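Local coordinates for protein cadherin-related family member 2 (Homo sapiens, PDB 5CZR) that forms calcium-dependent heterophilic adhesion complexes with CDHR5 on adjacent microvilli and so controls microvillar packing at the apical membrane of epithelial cells, at residues Thr73-Ile78 with Gln88-Val93; Gly121-Ser126 with Ser165-Gly170; Lys186-Gly191 with Ile200-Pro205. All coordinates share one frame; numbering follows the deposited sequence.

Contact 1: residues Thr73-Ile78 with Gln88-Val93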
# COMPACT_ATOMS: atom_id res chain seq x y z
N THR A 73 9.17 2.41 -11.60
CA THR A 73 9.29 3.02 -12.90
C THR A 73 9.90 2.01 -13.85
O THR A 73 10.59 1.08 -13.40
CB THR A 73 10.24 4.21 -12.94
OG1 THR A 73 11.55 3.73 -12.68
CG2 THR A 73 9.85 5.28 -11.92
N PHE A 74 9.72 2.24 -15.15
CA PHE A 74 10.40 1.45 -16.16
C PHE A 74 10.37 2.14 -17.51
O PHE A 74 9.62 3.10 -17.70
CB PHE A 74 9.83 0.04 -16.25
CG PHE A 74 8.37 -0.02 -16.61
CD1 PHE A 74 7.40 0.04 -15.64
CD2 PHE A 74 7.98 -0.14 -17.94
CE1 PHE A 74 6.06 -0.02 -15.97
CE2 PHE A 74 6.64 -0.25 -18.29
CZ PHE A 74 5.68 -0.17 -17.29
N LYS A 75 11.23 1.67 -18.41
CA LYS A 75 11.36 2.30 -19.71
C LYS A 75 10.71 1.42 -20.74
O LYS A 75 10.81 0.21 -20.67
CB LYS A 75 12.84 2.44 -20.13
CG LYS A 75 13.80 2.83 -18.99
CD LYS A 75 14.12 4.31 -18.85
CE LYS A 75 14.92 4.60 -17.57
NZ LYS A 75 15.16 6.06 -17.48
N VAL A 76 10.18 2.06 -21.76
CA VAL A 76 9.77 1.35 -22.95
C VAL A 76 10.23 2.12 -24.16
O VAL A 76 10.52 3.30 -24.09
CB VAL A 76 8.23 1.17 -23.01
CG1 VAL A 76 7.78 0.20 -21.94
CG2 VAL A 76 7.51 2.51 -22.87
N THR A 77 10.34 1.41 -25.28
CA THR A 77 10.63 2.05 -26.55
C THR A 77 9.32 2.31 -27.26
O THR A 77 8.50 1.40 -27.44
CB THR A 77 11.57 1.19 -27.41
OG1 THR A 77 12.80 1.03 -26.71
CG2 THR A 77 11.89 1.90 -28.73
N ILE A 78 9.11 3.57 -27.62
CA ILE A 78 7.97 3.93 -28.37
C ILE A 78 8.36 4.25 -29.80
O ILE A 78 9.43 4.75 -30.06
CB ILE A 78 7.18 5.08 -27.73
CG1 ILE A 78 8.05 6.31 -27.50
CG2 ILE A 78 6.57 4.60 -26.42
CD1 ILE A 78 7.25 7.56 -27.14
N GLN A 88 11.93 6.09 -33.30
CA GLN A 88 11.83 5.39 -32.04
C GLN A 88 12.53 6.18 -30.95
O GLN A 88 13.56 6.80 -31.21
CB GLN A 88 12.47 4.03 -32.12
CG GLN A 88 11.91 3.18 -33.24
CD GLN A 88 12.45 1.76 -33.23
OE1 GLN A 88 12.19 0.98 -32.31
NE2 GLN A 88 13.15 1.38 -34.30
N ARG A 89 11.93 6.21 -29.76
CA ARG A 89 12.46 6.94 -28.62
C ARG A 89 12.20 6.11 -27.39
O ARG A 89 11.39 5.19 -27.41
CB ARG A 89 11.71 8.23 -28.35
CG ARG A 89 11.89 9.43 -29.25
CD ARG A 89 13.34 9.77 -29.60
NE ARG A 89 13.41 10.69 -30.74
CZ ARG A 89 13.92 10.41 -31.95
NH1 ARG A 89 14.43 9.21 -32.25
NH2 ARG A 89 13.89 11.35 -32.90
N GLU A 90 12.79 6.53 -26.29
CA GLU A 90 12.52 5.94 -25.02
C GLU A 90 11.51 6.79 -24.25
O GLU A 90 11.50 8.01 -24.34
CB GLU A 90 13.86 5.73 -24.37
CG GLU A 90 13.89 5.28 -22.94
CD GLU A 90 15.32 5.07 -22.46
OE1 GLU A 90 16.10 4.40 -23.19
OE2 GLU A 90 15.68 5.61 -21.39
N MET A 91 10.56 6.10 -23.62
CA MET A 91 9.61 6.72 -22.70
C MET A 91 9.77 6.14 -21.29
O MET A 91 9.83 4.92 -21.11
CB MET A 91 8.17 6.48 -23.19
CG MET A 91 7.10 7.19 -22.37
SD MET A 91 5.40 6.77 -22.82
CE MET A 91 4.94 8.30 -23.62
N LEU A 92 9.77 7.03 -20.30
CA LEU A 92 9.78 6.60 -18.89
C LEU A 92 8.35 6.43 -18.37
O LEU A 92 7.54 7.36 -18.44
CB LEU A 92 10.51 7.63 -18.02
CG LEU A 92 10.60 7.31 -16.52
CD1 LEU A 92 11.43 6.06 -16.25
CD2 LEU A 92 11.18 8.50 -15.74
N VAL A 93 8.03 5.24 -17.89
CA VAL A 93 6.73 5.02 -17.25
C VAL A 93 6.90 5.20 -15.74
O VAL A 93 7.75 4.55 -15.14
CB VAL A 93 6.17 3.63 -17.55
CG1 VAL A 93 4.83 3.45 -16.86
CG2 VAL A 93 6.00 3.44 -19.05
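Phe74 and Val93 lie side by side on the buried face of an antiparallel hairpin. Val93 CB sits over the centre of the Phe74 ring, 3.9 Å from its centroid, as a CH-pi contact. The first torsion of Phe74 (chi1 60°) puts CG between the backbone N and the carbonyl carbon, and the ring swings toward Val93. On the same face Val76 CG2 packs 4.0 Å from Met91 CB. Ile78 CG2 crosses obliquely to the same Met91 CB, at 4.1 Å.

Six backbone hydrogen bonds join the strands. They pair Phe74 with Val93, Val76 with Met91 and Ile78 with Arg89. The bond from Met91 N to Val76 O is 2.8 Å long and almost straight at 175°.

The other face carries Lys75, Thr77, Glu90 and Leu92. Lys75 CD lies 3.3 Å from Glu90 OE2, while Lys75 NZ makes only a long salt bridge to that oxygen, at 4.0 Å.

The hairpin forms the middle of one sheet of the first cadherin domain. Strand 40-44 flanks 73-78, and strand 13-17 flanks 88-93. Phe27 and Leu29 of strand 25-32, in the opposing sheet, meet Met91 and Ile78 in the sandwich core.

Contact 2: residues Gly121-Ser126 with Ser165-Gly170; sequences GSVVFS and SIVLNG
Phe125 brings the one aromatic ring to this contact, but it meets Ile166 through CB, which lies 4.3 Å from Ile166 CD1. Neither ring face nor ring edge packs on segment 165-170. CG is roughly anti to the backbone N (chi1 -154°), which carries the ring away from that segment. The side chain touches Leu208 of strand 206-213 instead. The flat groups that do meet across the contact are backbone amides, through N-H and C=O.

Val124 N gives a nearly straight bond of 2.8 Å to Ile166 O. Ile166 N returns one to Phe125 O, also at 2.8 Å, with the donor tilted 20° from the carbonyl plane. Val124 and Phe125 thus both face Ile166, which makes a classic beta bulge. Further along, Leu168 N binds Ser122 O, and Gly121 N binds Leu168 O.

The two branches of Val124 have separate partners. CG2 lies 3.7 Å from Ile166 CG2, and CG1 lies 4.1 Å from Leu168 CB. Val124 crosses both of these side chains at about a right angle. On the face that carries Val123, Val167, Ser126 and Ser165, Val123 CG2 meets Val167 CG1 at 4.1 Å.

Ser122 OG turns back to the carbonyl of Pro119. The positive phi of Gly121 (104°) would press a side chain against the preceding carbonyl oxygen. Strand 158-160 lies beyond 165-168. Ile166 also reaches Leu183 and Leu185 across the sandwich.

The contact joins two neighbouring strands of the second cadherin domain. Its polar bonds across the pair are all between backbone atoms, and its side-chain contacts are mostly between aliphatic branches. The chemistry implies that the backbone fixes the register, including its one-residue shift, while Ile166 and Leu168 supply buried apolar surface.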
# COMPACT_ATOMS: atom_id res chain seq x y z
N GLY A 121 1.36 2.48 34.38
CA GLY A 121 2.31 3.13 33.53
C GLY A 121 3.34 2.16 32.97
O GLY A 121 4.03 2.50 31.98
N SER A 122 3.43 0.96 33.53
CA SER A 122 4.40 -0.01 33.02
C SER A 122 4.14 -0.44 31.57
O SER A 122 2.98 -0.67 31.21
CB SER A 122 4.46 -1.27 33.88
OG SER A 122 4.80 -0.96 35.20
N VAL A 123 5.21 -0.58 30.77
CA VAL A 123 5.10 -1.27 29.50
C VAL A 123 4.90 -2.77 29.72
O VAL A 123 5.68 -3.40 30.42
CB VAL A 123 6.35 -1.03 28.61
CG1 VAL A 123 6.28 -1.87 27.33
CG2 VAL A 123 6.44 0.44 28.22
N VAL A 124 3.85 -3.34 29.12
CA VAL A 124 3.54 -4.76 29.33
C VAL A 124 3.89 -5.63 28.13
O VAL A 124 4.16 -6.80 28.27
CB VAL A 124 2.12 -5.03 29.83
CG1 VAL A 124 1.85 -4.31 31.15
CG2 VAL A 124 1.04 -4.74 28.85
N PHE A 125 3.81 -5.06 26.93
CA PHE A 125 4.08 -5.79 25.70
C PHE A 125 4.33 -4.77 24.62
O PHE A 125 3.91 -3.62 24.73
CB PHE A 125 2.86 -6.68 25.31
CG PHE A 125 3.23 -7.87 24.49
CD1 PHE A 125 3.87 -8.95 25.07
CD2 PHE A 125 2.96 -7.91 23.12
CE1 PHE A 125 4.20 -10.07 24.32
CE2 PHE A 125 3.31 -9.02 22.36
CZ PHE A 125 3.92 -10.10 22.97
N SER A 126 4.91 -5.24 23.53
CA SER A 126 5.16 -4.42 22.40
C SER A 126 4.80 -5.15 21.09
O SER A 126 5.18 -6.29 20.90
CB SER A 126 6.66 -4.08 22.42
OG SER A 126 6.98 -3.53 21.18
N SER A 165 3.76 0.06 21.75
CA SER A 165 3.88 -0.39 23.12
C SER A 165 2.53 -0.34 23.79
O SER A 165 1.79 0.63 23.67
CB SER A 165 4.90 0.43 23.92
OG SER A 165 6.19 0.13 23.44
N ILE A 166 2.21 -1.41 24.50
CA ILE A 166 1.02 -1.47 25.28
C ILE A 166 1.43 -1.18 26.73
O ILE A 166 2.30 -1.83 27.27
CB ILE A 166 0.37 -2.86 25.14
CG1 ILE A 166 -0.12 -3.02 23.72
CG2 ILE A 166 -0.78 -3.05 26.12
CD1 ILE A 166 -0.31 -4.46 23.33
N VAL A 167 0.70 -0.27 27.34
CA VAL A 167 0.95 0.13 28.73
C VAL A 167 -0.21 -0.23 29.66
O VAL A 167 -1.40 -0.20 29.29
CB VAL A 167 1.31 1.62 28.87
CG1 VAL A 167 2.60 1.91 28.16
CG2 VAL A 167 0.19 2.54 28.39
N LEU A 168 0.15 -0.51 30.92
CA LEU A 168 -0.84 -0.70 31.95
C LEU A 168 -1.42 0.65 32.35
O LEU A 168 -0.69 1.59 32.68
CB LEU A 168 -0.21 -1.39 33.15
CG LEU A 168 -1.18 -1.72 34.28
CD1 LEU A 168 -2.20 -2.74 33.79
CD2 LEU A 168 -0.42 -2.23 35.51
N ASN A 169 -2.74 0.77 32.30
CA ASN A 169 -3.40 2.03 32.58
C ASN A 169 -4.31 2.04 33.82
O ASN A 169 -4.90 3.05 34.15
CB ASN A 169 -4.18 2.39 31.34
CG ASN A 169 -4.58 3.84 31.30
OD1 ASN A 169 -3.75 4.71 31.24
ND2 ASN A 169 -5.88 4.09 31.32
N GLY A 170 -4.38 0.92 34.53
CA GLY A 170 -5.08 0.85 35.82
C GLY A 170 -4.55 -0.37 36.54
O GLY A 170 -3.66 -1.06 36.03

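Contact 3: residues Lys186-Gly191 with Ile200-Pro205. With CA (calcium ion), chain H.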
# COMPACT_ATOMS: atom_id res chain seq x y z
N LYS A 186 -5.70 -4.21 16.53
CA LYS A 186 -5.79 -3.95 15.11
C LYS A 186 -4.75 -2.87 14.74
O LYS A 186 -4.39 -2.00 15.56
CB LYS A 186 -7.19 -3.46 14.79
CG LYS A 186 -7.57 -3.53 13.34
CD LYS A 186 -9.01 -3.06 12.98
CE LYS A 186 -9.70 -3.96 11.91
NZ LYS A 186 -11.02 -3.48 11.39
N ALA A 187 -4.25 -2.95 13.51
CA ALA A 187 -3.43 -1.91 12.93
C ALA A 187 -4.04 -1.47 11.60
O ALA A 187 -4.34 -2.31 10.77
CB ALA A 187 -2.01 -2.43 12.72
N CYS A 188 -4.16 -0.16 11.40
CA CYS A 188 -4.71 0.40 10.16
C CYS A 188 -3.76 1.46 9.61
O CYS A 188 -3.01 2.08 10.37
CB CYS A 188 -6.11 1.01 10.40
SG CYS A 188 -7.36 -0.13 11.07
N ASP A 189 -3.82 1.72 8.30
CA ASP A 189 -3.06 2.85 7.74
C ASP A 189 -3.90 4.09 7.89
O ASP A 189 -5.03 4.00 8.34
CB ASP A 189 -2.56 2.62 6.30
CG ASP A 189 -3.66 2.26 5.32
OD1 ASP A 189 -4.77 2.88 5.37
OD2 ASP A 189 -3.45 1.36 4.48
N LEU A 190 -3.36 5.25 7.53
CA LEU A 190 -4.13 6.51 7.54
C LEU A 190 -4.82 6.79 6.23
O LEU A 190 -5.39 7.85 6.03
CB LEU A 190 -3.22 7.69 7.90
CG LEU A 190 -2.75 7.67 9.36
CD1 LEU A 190 -1.70 8.74 9.59
CD2 LEU A 190 -3.93 7.83 10.31
N GLY A 191 -4.76 5.82 5.32
CA GLY A 191 -5.54 5.89 4.09
C GLY A 191 -4.83 6.53 2.90
O GLY A 191 -3.74 7.11 3.03
N ILE A 200 -9.05 3.03 3.43
CA ILE A 200 -8.23 2.74 4.62
C ILE A 200 -8.10 1.23 4.79
O ILE A 200 -9.12 0.52 4.86
CB ILE A 200 -8.85 3.36 5.92
CG1 ILE A 200 -8.73 4.89 5.93
CG2 ILE A 200 -8.18 2.82 7.17
CD1 ILE A 200 -9.68 5.57 6.89
N GLN A 201 -6.85 0.75 4.91
CA GLN A 201 -6.59 -0.69 5.04
C GLN A 201 -6.26 -1.06 6.45
O GLN A 201 -5.52 -0.33 7.11
CB GLN A 201 -5.43 -1.14 4.14
CG GLN A 201 -5.57 -0.76 2.68
CD GLN A 201 -6.39 -1.77 1.89
OE1 GLN A 201 -7.03 -2.65 2.44
NE2 GLN A 201 -6.36 -1.65 0.56
N CYS A 202 -6.80 -2.18 6.92
CA CYS A 202 -6.58 -2.63 8.29
C CYS A 202 -6.05 -4.04 8.27
O CYS A 202 -6.39 -4.82 7.40
CB CYS A 202 -7.89 -2.56 9.10
SG CYS A 202 -8.47 -0.86 9.40
N SER A 203 -5.18 -4.35 9.22
CA SER A 203 -4.70 -5.72 9.41
C SER A 203 -5.82 -6.68 9.76
O SER A 203 -6.88 -6.28 10.24
CB SER A 203 -3.69 -5.77 10.57
OG SER A 203 -4.33 -5.60 11.82
N LEU A 204 -5.51 -7.96 9.62
CA LEU A 204 -6.20 -9.00 10.36
C LEU A 204 -6.09 -8.71 11.88
O LEU A 204 -5.12 -8.09 12.34
CB LEU A 204 -5.54 -10.34 10.07
CG LEU A 204 -5.62 -10.86 8.62
CD1 LEU A 204 -4.44 -11.81 8.33
CD2 LEU A 204 -6.97 -11.53 8.35
N PRO A 205 -7.09 -9.13 12.66
CA PRO A 205 -6.99 -8.97 14.11
C PRO A 205 -5.92 -9.88 14.71
O PRO A 205 -5.70 -10.98 14.21
CB PRO A 205 -8.36 -9.38 14.60
CG PRO A 205 -8.87 -10.33 13.54
CD PRO A 205 -8.34 -9.79 12.25
CA CA H . -1.54 0.63 3.12
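Asp189 and Gln201 lie side by side and point the same way, with carboxylate and amide planes 84° apart. Asp189 CG stands between its backbone N and carbonyl carbon (chi1 55°), which turns the carboxylate toward segment 200-205. Its two oxygens divide the work. OD2 binds a calcium ion at 2.5 Å, and OD1 accepts the backbone N-H of Gln201 at 3.0 Å. That N-H comes from above the carboxylate plane. A weak bond from Gly191 N also reaches OD1. The hydrogen bonds probably limit rotation of the carboxylate beside the metal. Gln201 bends away at its far end, where NE2 binds the carbonyl of Asn99.

Cys188 and Cys202 form a disulfide between the two segments. The SG-SG bond is turned to a chi3 of 104°, and the CA atoms of Cys188 and Cys202 are 4.0 Å apart. Lys186 runs past this pair, with CE 3.6 Å from Cys202 CB.

Ser203 points toward 186-191. Its OG accepts the N-H of Ala187 at 3.1 Å and donates to Leu204 O. Its own N binds Ala187 O in a nearly straight bond of 2.7 Å. An alanine at Ser203 would probably leave the Ala187 N-H without this acceptor and Leu204 O without the hydroxyl proton. Asp189 N completes the backbone pairing by binding Gln201 O.

Asn99, Asn101, Asp131, Asp133 and Ala137 complete the metal site. The site is typical of cadherin repeats, where calcium ions bind at the junction between successive domains. Here Asp189 supplies one ligand from the second domain, and the disulfide beside it ties strand 180-189 to the loop before strand 206-213.

How the contacts relate
From the N terminus, contact 1 comes first. It closes a short hairpin in the first cadherin domain, with nine residues between its segments. The chain then passes the calcium-binding linker and enters the second domain. Contact 2 closes a longer loop there, across 38 residues, and pairs strands 123-130 and 165-168 of one sheet. Strand 180-189, which follows, belongs to the other sheet and leads to contact 3, which closes a loop of eight residues. The three follow in series; none nests or crosses. Contacts 1 and 2 lie on opposite sides of the chain's centre, with centres 53 Å apart. Contact 3 lies between them, at the calcium-bound end of the second domain, and its nearest atoms are about 9 Å from contact 2.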